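Local coordinates for protein ATPase associated with various cellular activities, AAA_5 (Staphylothermus marinus, PDB 6N0S) that probably hydrolyses ATP as an McrB-type restriction protein, and whose EVE-like N-terminal domain, the part in this structure, probably binds DNA, at residues A[25-30]-A[72-77]; A[43-48]-A[55-60]. All coordinates share one frame; numbering follows the deposited sequence.

Both contacts are buried in the core of the domain, and they share one sheet: contact 1 reaches strand 72-80, contact 2 its antiparallel neighbour, strand 54-61. Contact 1 brings an irregular loop against its strand, with two isoleucine side chains meeting and a glycine carbonyl beside a serine, whereas contact 2 lays helix 39-52 against strand 54-61 through aliphatic groups, leaving its arginines to the outer side. The centres of contact 1 and contact 2 lie about 13 Å apart. Ser77 joins them, its N 2.8 Å from Ile57 O and its OG probably hydrogen-bonded to His59 NE2. Along the chain, 43-48 and 55-60 fall within the loop that contact 1 closes.

Contact 1: A[25-30]-A[72-77]; sequences DHIGLT and TFIGES
Ile27, in the loop leading into strand 30-34, meets Ile74 of strand 72-80 in the interior of the domain, the two side chains crossing at about a right angle. Starting from its root, Ile27 CB lies 4.5 Å from Ile74 CD1, and the side chain branches at this atom. One branch begins with CG1, which sits over a face of the His26 ring, toward its rim, 3.7 Å above the plane. Ile27 CD1, at the end of this branch, comes within 4.4 Å of Ile74 CD1. The other branch is the methyl CG2, anti to the backbone N, and it makes the nearest approach, 4.2 Å from Ile27 CG2 to Ile74 CD1. The same methyl packs on His59 of strand 54-61. The loop joins strand 12-17 to strand 30-34, and so links the mixed five-stranded sheet of this EVE-like, PUA-related domain to the small three-stranded sheet. On the strand side the chain departs from a regular extended form at Ile74, where psi is -20°, and Gly75 follows fully extended. This break probably explains why Ile74 and Ser77, three residues apart, both direct their CB atoms at the loop. Further along, Gly28 O approaches Ser77 CB at 4.1 Å, a nonbonded contact, while Ser77 OG has its polar partner in His59 NE2. Gly28 turns the loop with a positive phi of 107°, a conformation in which a CB would collide with the carbonyl oxygen of Ile27. Leu29 N bonds back to His26 O at 3.3 Å, bridging the turn.

Contact 2: A[43-48]-A[55-60]; sequences RGIRYS and LKIIHY
Ile45 and Ser48, on one side of helix 39-52, receive Leu55 of strand 54-61, the strand that follows the helix directly in the chain. This is helix-on-sheet packing in the EVE-like, PUA-related fold: the segment axes approach to 10.6 Å and run at 140°, closer to antiparallel than to perpendicular. The packing is tightest at Leu55 CD1, only 3.4 Å from Ile45 CG1, closer than carbons usually come, with the two side chains crossing obliquely. Leu55 CD2 turns to Ser48, about one turn further along the helix, 3.8 Å from Ser48 CB and 3.7 Å from Ser48 O. Toward Ile57 the fit is looser. Ile45 carries CG1 anti to its backbone N (chi1 -157°), which sends CD1 out to the strand, where it meets Ile57 CD1 tip to tip at 4.2 Å. Trp13 of strand 12-17 touches both isoleucines. Across the helix, partly exposed Arg46 starts away from the strand and forms a cation-pi pair with Tyr42. With an alanine at Leu55 both methyls would be missing, and a gap would probably open between Ile45 and Ser48. Ser48 OG, buried beside this apolar patch, is held by Ser10 N and by Gly44 O, 2.8 Å away; it lies above the plane of that carbonyl, and Ser48 N reaches Gly44 O from the opposite face.

Contact 1: A[25-30]-A[72-77]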
loop_
_atom_site.group_PDB
_atom_site.type_symbol
_atom_site.label_atom_id
_atom_site.label_comp_id
_atom_site.label_asym_id
_atom_site.label_seq_id
_atom_site.Cartn_x
_atom_site.Cartn_y
_atom_site.Cartn_z
ATOM N N ASP A 25 -1.092 9.454 8.422
ATOM C CA ASP A 25 -0.449 8.834 9.574
ATOM C C ASP A 25 -0.573 7.313 9.555
ATOM O O ASP A 25 0.244 6.618 10.167
ATOM C CB ASP A 25 -1.063 9.378 10.875
ATOM C CG ASP A 25 -0.739 10.851 11.124
ATOM O OD1 ASP A 25 0.036 11.443 10.345
ATOM O OD2 ASP A 25 -1.239 11.412 12.126
ATOM N N HIS A 26 -1.579 6.775 8.886
ATOM C CA HIS A 26 -1.729 5.328 8.814
ATOM C C HIS A 26 -0.810 4.679 7.778
ATOM O O HIS A 26 -0.755 3.444 7.704
ATOM C CB HIS A 26 -3.145 4.996 8.449
ATOM C CG HIS A 26 -3.509 5.491 7.093
ATOM N ND1 HIS A 26 -3.498 6.833 6.765
ATOM C CD2 HIS A 26 -3.831 4.823 5.961
ATOM C CE1 HIS A 26 -3.823 6.970 5.490
ATOM N NE2 HIS A 26 -4.036 5.767 4.985
ATOM N N ILE A 27 -0.148 5.469 6.954
ATOM C CA ILE A 27 0.615 4.924 5.835
ATOM C C ILE A 27 1.895 4.327 6.382
ATOM O O ILE A 27 2.610 4.974 7.155
ATOM C CB ILE A 27 0.899 5.992 4.775
ATOM C CG1 ILE A 27 -0.422 6.369 4.099
ATOM C CG2 ILE A 27 1.859 5.414 3.655
ATOM C CD1 ILE A 27 -0.328 7.503 3.110
ATOM N N GLY A 28 2.159 3.072 6.023
ATOM C CA GLY A 28 3.283 2.355 6.566
ATOM C C GLY A 28 2.907 1.290 7.563
ATOM O O GLY A 28 3.780 0.511 7.961
ATOM N N LEU A 29 1.632 1.190 7.937
ATOM C CA LEU A 29 1.165 0.186 8.878
ATOM C C LEU A 29 0.548 -1.042 8.232
ATOM O O LEU A 29 0.678 -2.154 8.770
ATOM C CB LEU A 29 0.130 0.816 9.817
ATOM C CG LEU A 29 0.623 1.986 10.637
ATOM C CD1 LEU A 29 -0.548 2.486 11.493
ATOM C CD2 LEU A 29 1.813 1.595 11.493
ATOM N N THR A 30 -0.184 -0.873 7.136
ATOM C CA THR A 30 -0.802 -2.015 6.478
ATOM C C THR A 30 -0.899 -1.752 4.993
ATOM O O THR A 30 -0.708 -0.631 4.519
ATOM C CB THR A 30 -2.214 -2.336 6.992
ATOM O OG1 THR A 30 -3.118 -1.303 6.575
ATOM C CG2 THR A 30 -2.245 -2.472 8.498
ATOM N N THR A 72 4.516 12.366 -4.421
ATOM C CA THR A 72 5.807 12.181 -3.767
ATOM C C THR A 72 5.851 10.802 -3.136
ATOM O O THR A 72 4.822 10.228 -2.762
ATOM C CB THR A 72 6.096 13.286 -2.703
ATOM O OG1 THR A 72 5.601 12.895 -1.425
ATOM C CG2 THR A 72 5.415 14.564 -3.079
ATOM N N PHE A 73 7.061 10.267 -3.045
ATOM C CA PHE A 73 7.313 9.061 -2.282
ATOM C C PHE A 73 7.715 9.514 -0.888
ATOM O O PHE A 73 8.690 10.252 -0.739
ATOM C CB PHE A 73 8.401 8.216 -2.948
ATOM C CG PHE A 73 8.084 7.863 -4.370
ATOM C CD1 PHE A 73 8.430 8.717 -5.393
ATOM C CD2 PHE A 73 7.424 6.703 -4.672
ATOM C CE1 PHE A 73 8.134 8.419 -6.713
ATOM C CE2 PHE A 73 7.124 6.377 -6.014
ATOM C CZ PHE A 73 7.459 7.251 -7.013
ATOM N N ILE A 74 6.982 9.076 0.128
ATOM C CA ILE A 74 7.176 9.639 1.458
ATOM C C ILE A 74 7.973 8.744 2.407
ATOM O O ILE A 74 8.502 9.240 3.407
ATOM C CB ILE A 74 5.827 10.028 2.114
ATOM C CG1 ILE A 74 4.935 8.801 2.349
ATOM C CG2 ILE A 74 5.131 11.140 1.290
ATOM C CD1 ILE A 74 3.730 9.144 3.253
ATOM N N GLY A 75 8.059 7.450 2.142
ATOM C CA GLY A 75 8.783 6.578 3.048
ATOM C C GLY A 75 8.718 5.151 2.568
ATOM O O GLY A 75 8.153 4.862 1.503
ATOM N N GLU A 76 9.277 4.253 3.377
ATOM C CA GLU A 76 9.257 2.848 3.012
ATOM C C GLU A 76 9.133 1.979 4.246
ATOM O O GLU A 76 9.362 2.425 5.366
ATOM C CB GLU A 76 10.504 2.475 2.199
ATOM C CG GLU A 76 11.837 2.843 2.827
ATOM C CD GLU A 76 12.989 2.305 1.999
ATOM O OE1 GLU A 76 13.314 1.103 2.175
ATOM O OE2 GLU A 76 13.504 3.072 1.151
ATOM N N SER A 77 8.726 0.735 4.025
ATOM C CA SER A 77 8.509 -0.224 5.093
ATOM C C SER A 77 8.846 -1.612 4.579
ATOM O O SER A 77 9.270 -1.785 3.433
ATOM C CB SER A 77 7.067 -0.176 5.604
ATOM O OG SER A 77 6.202 -0.511 4.557
#

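Contact 2: A[43-48]-A[55-60]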
loop_
_atom_site.group_PDB
_atom_site.type_symbol
_atom_site.label_atom_id
_atom_site.label_comp_id
_atom_site.label_asym_id
_atom_site.label_seq_id
_atom_site.Cartn_x
_atom_site.Cartn_y
_atom_site.Cartn_z
ATOM N N ARG A 43 -2.312 -11.136 -6.161
ATOM C CA ARG A 43 -1.683 -12.405 -6.493
ATOM C C ARG A 43 -0.176 -12.222 -6.668
ATOM O O ARG A 43 0.621 -13.010 -6.144
ATOM C CB ARG A 43 -2.352 -13.008 -7.744
ATOM C CG ARG A 43 -2.108 -14.503 -7.992
ATOM C CD ARG A 43 -3.322 -15.199 -8.728
ATOM N NE ARG A 43 -3.851 -14.320 -9.751
ATOM C CZ ARG A 43 -5.112 -13.938 -9.875
ATOM N NH1 ARG A 43 -6.053 -14.392 -9.080
ATOM N NH2 ARG A 43 -5.429 -13.083 -10.828
ATOM N N GLY A 44 0.237 -11.158 -7.359
ATOM C CA GLY A 44 1.662 -10.900 -7.540
ATOM C C GLY A 44 2.413 -10.663 -6.242
ATOM O O GLY A 44 3.522 -11.177 -6.041
ATOM N N ILE A 45 1.859 -9.844 -5.349
ATOM C CA ILE A 45 2.630 -9.559 -4.151
ATOM C C ILE A 45 2.658 -10.780 -3.229
ATOM O O ILE A 45 3.681 -11.070 -2.594
ATOM C CB ILE A 45 2.107 -8.273 -3.468
ATOM C CG1 ILE A 45 3.215 -7.666 -2.596
ATOM C CG2 ILE A 45 0.877 -8.543 -2.716
ATOM C CD1 ILE A 45 2.980 -6.149 -2.268
ATOM N N ARG A 46 1.557 -11.530 -3.151
ATOM C CA ARG A 46 1.557 -12.762 -2.365
ATOM C C ARG A 46 2.619 -13.738 -2.869
ATOM O O ARG A 46 3.369 -14.323 -2.080
ATOM C CB ARG A 46 0.170 -13.416 -2.417
ATOM C CG ARG A 46 -0.313 -14.055 -1.128
ATOM C CD ARG A 46 -1.776 -14.539 -1.219
ATOM N NE ARG A 46 -1.986 -15.564 -2.244
ATOM C CZ ARG A 46 -2.649 -15.385 -3.390
ATOM N NH1 ARG A 46 -3.202 -14.208 -3.693
ATOM N NH2 ARG A 46 -2.771 -16.397 -4.239
ATOM N N TYR A 47 2.710 -13.914 -4.189
ATOM C CA TYR A 47 3.700 -14.822 -4.755
ATOM C C TYR A 47 5.114 -14.280 -4.565
ATOM O O TYR A 47 6.057 -15.053 -4.329
ATOM C CB TYR A 47 3.389 -15.057 -6.234
ATOM C CG TYR A 47 4.355 -15.981 -6.935
ATOM C CD1 TYR A 47 4.408 -17.336 -6.625
ATOM C CD2 TYR A 47 5.215 -15.501 -7.907
ATOM C CE1 TYR A 47 5.302 -18.194 -7.273
ATOM C CE2 TYR A 47 6.106 -16.336 -8.559
ATOM C CZ TYR A 47 6.146 -17.686 -8.238
ATOM O OH TYR A 47 7.045 -18.498 -8.888
ATOM N N SER A 48 5.276 -12.956 -4.632
ATOM C CA SER A 48 6.577 -12.356 -4.375
ATOM C C SER A 48 7.014 -12.604 -2.936
ATOM O O SER A 48 8.188 -12.887 -2.668
ATOM C CB SER A 48 6.531 -10.846 -4.652
ATOM O OG SER A 48 6.284 -10.545 -6.038
ATOM N N LEU A 55 9.602 -8.313 1.630
ATOM C CA LEU A 55 9.528 -7.331 0.557
ATOM C C LEU A 55 9.758 -5.931 1.109
ATOM O O LEU A 55 9.463 -5.648 2.278
ATOM C CB LEU A 55 8.161 -7.385 -0.157
ATOM C CG LEU A 55 7.596 -8.711 -0.636
ATOM C CD1 LEU A 55 6.212 -8.503 -1.181
ATOM C CD2 LEU A 55 8.491 -9.323 -1.715
ATOM N N LYS A 56 10.308 -5.059 0.268
ATOM C CA LYS A 56 10.435 -3.644 0.593
ATOM C C LYS A 56 9.330 -2.845 -0.110
ATOM O O LYS A 56 9.163 -2.947 -1.335
ATOM C CB LYS A 56 11.801 -3.100 0.169
ATOM C CG LYS A 56 12.990 -3.896 0.622
ATOM C CD LYS A 56 13.378 -3.622 2.052
ATOM C CE LYS A 56 13.559 -4.930 2.851
ATOM N NZ LYS A 56 14.624 -5.821 2.326
ATOM N N ILE A 57 8.592 -2.043 0.654
ATOM C CA ILE A 57 7.453 -1.282 0.151
ATOM C C ILE A 57 7.785 0.194 0.220
ATOM O O ILE A 57 8.084 0.730 1.299
ATOM C CB ILE A 57 6.179 -1.584 0.953
ATOM C CG1 ILE A 57 5.943 -3.086 1.062
ATOM C CG2 ILE A 57 4.966 -0.856 0.348
ATOM C CD1 ILE A 57 5.708 -3.804 -0.198
ATOM N N ILE A 58 7.744 0.855 -0.905
ATOM C CA ILE A 58 7.808 2.310 -0.940
ATOM C C ILE A 58 6.394 2.863 -1.054
ATOM O O ILE A 58 5.578 2.368 -1.837
ATOM C CB ILE A 58 8.688 2.785 -2.097
ATOM C CG1 ILE A 58 10.139 2.331 -1.871
ATOM C CG2 ILE A 58 8.606 4.270 -2.206
ATOM C CD1 ILE A 58 11.052 2.770 -3.026
ATOM N N HIS A 59 6.105 3.904 -0.282
ATOM C CA HIS A 59 4.763 4.475 -0.164
ATOM C C HIS A 59 4.684 5.769 -0.968
ATOM O O HIS A 59 5.460 6.710 -0.738
ATOM C CB HIS A 59 4.405 4.706 1.311
ATOM C CG HIS A 59 4.375 3.433 2.107
ATOM N ND1 HIS A 59 3.270 2.614 2.151
ATOM C CD2 HIS A 59 5.334 2.810 2.835
ATOM C CE1 HIS A 59 3.541 1.549 2.890
ATOM N NE2 HIS A 59 4.794 1.637 3.304
ATOM N N TYR A 60 3.761 5.797 -1.918
ATOM C CA TYR A 60 3.568 6.919 -2.827
ATOM C C TYR A 60 2.213 7.568 -2.566
ATOM O O TYR A 60 1.216 6.880 -2.305
ATOM C CB TYR A 60 3.641 6.417 -4.290
ATOM C CG TYR A 60 3.246 7.435 -5.334
ATOM C CD1 TYR A 60 4.153 8.373 -5.794
ATOM C CD2 TYR A 60 1.975 7.446 -5.868
ATOM C CE1 TYR A 60 3.809 9.289 -6.758
ATOM C CE2 TYR A 60 1.619 8.357 -6.836
ATOM C CZ TYR A 60 2.536 9.289 -7.263
ATOM O OH TYR A 60 2.181 10.211 -8.211
#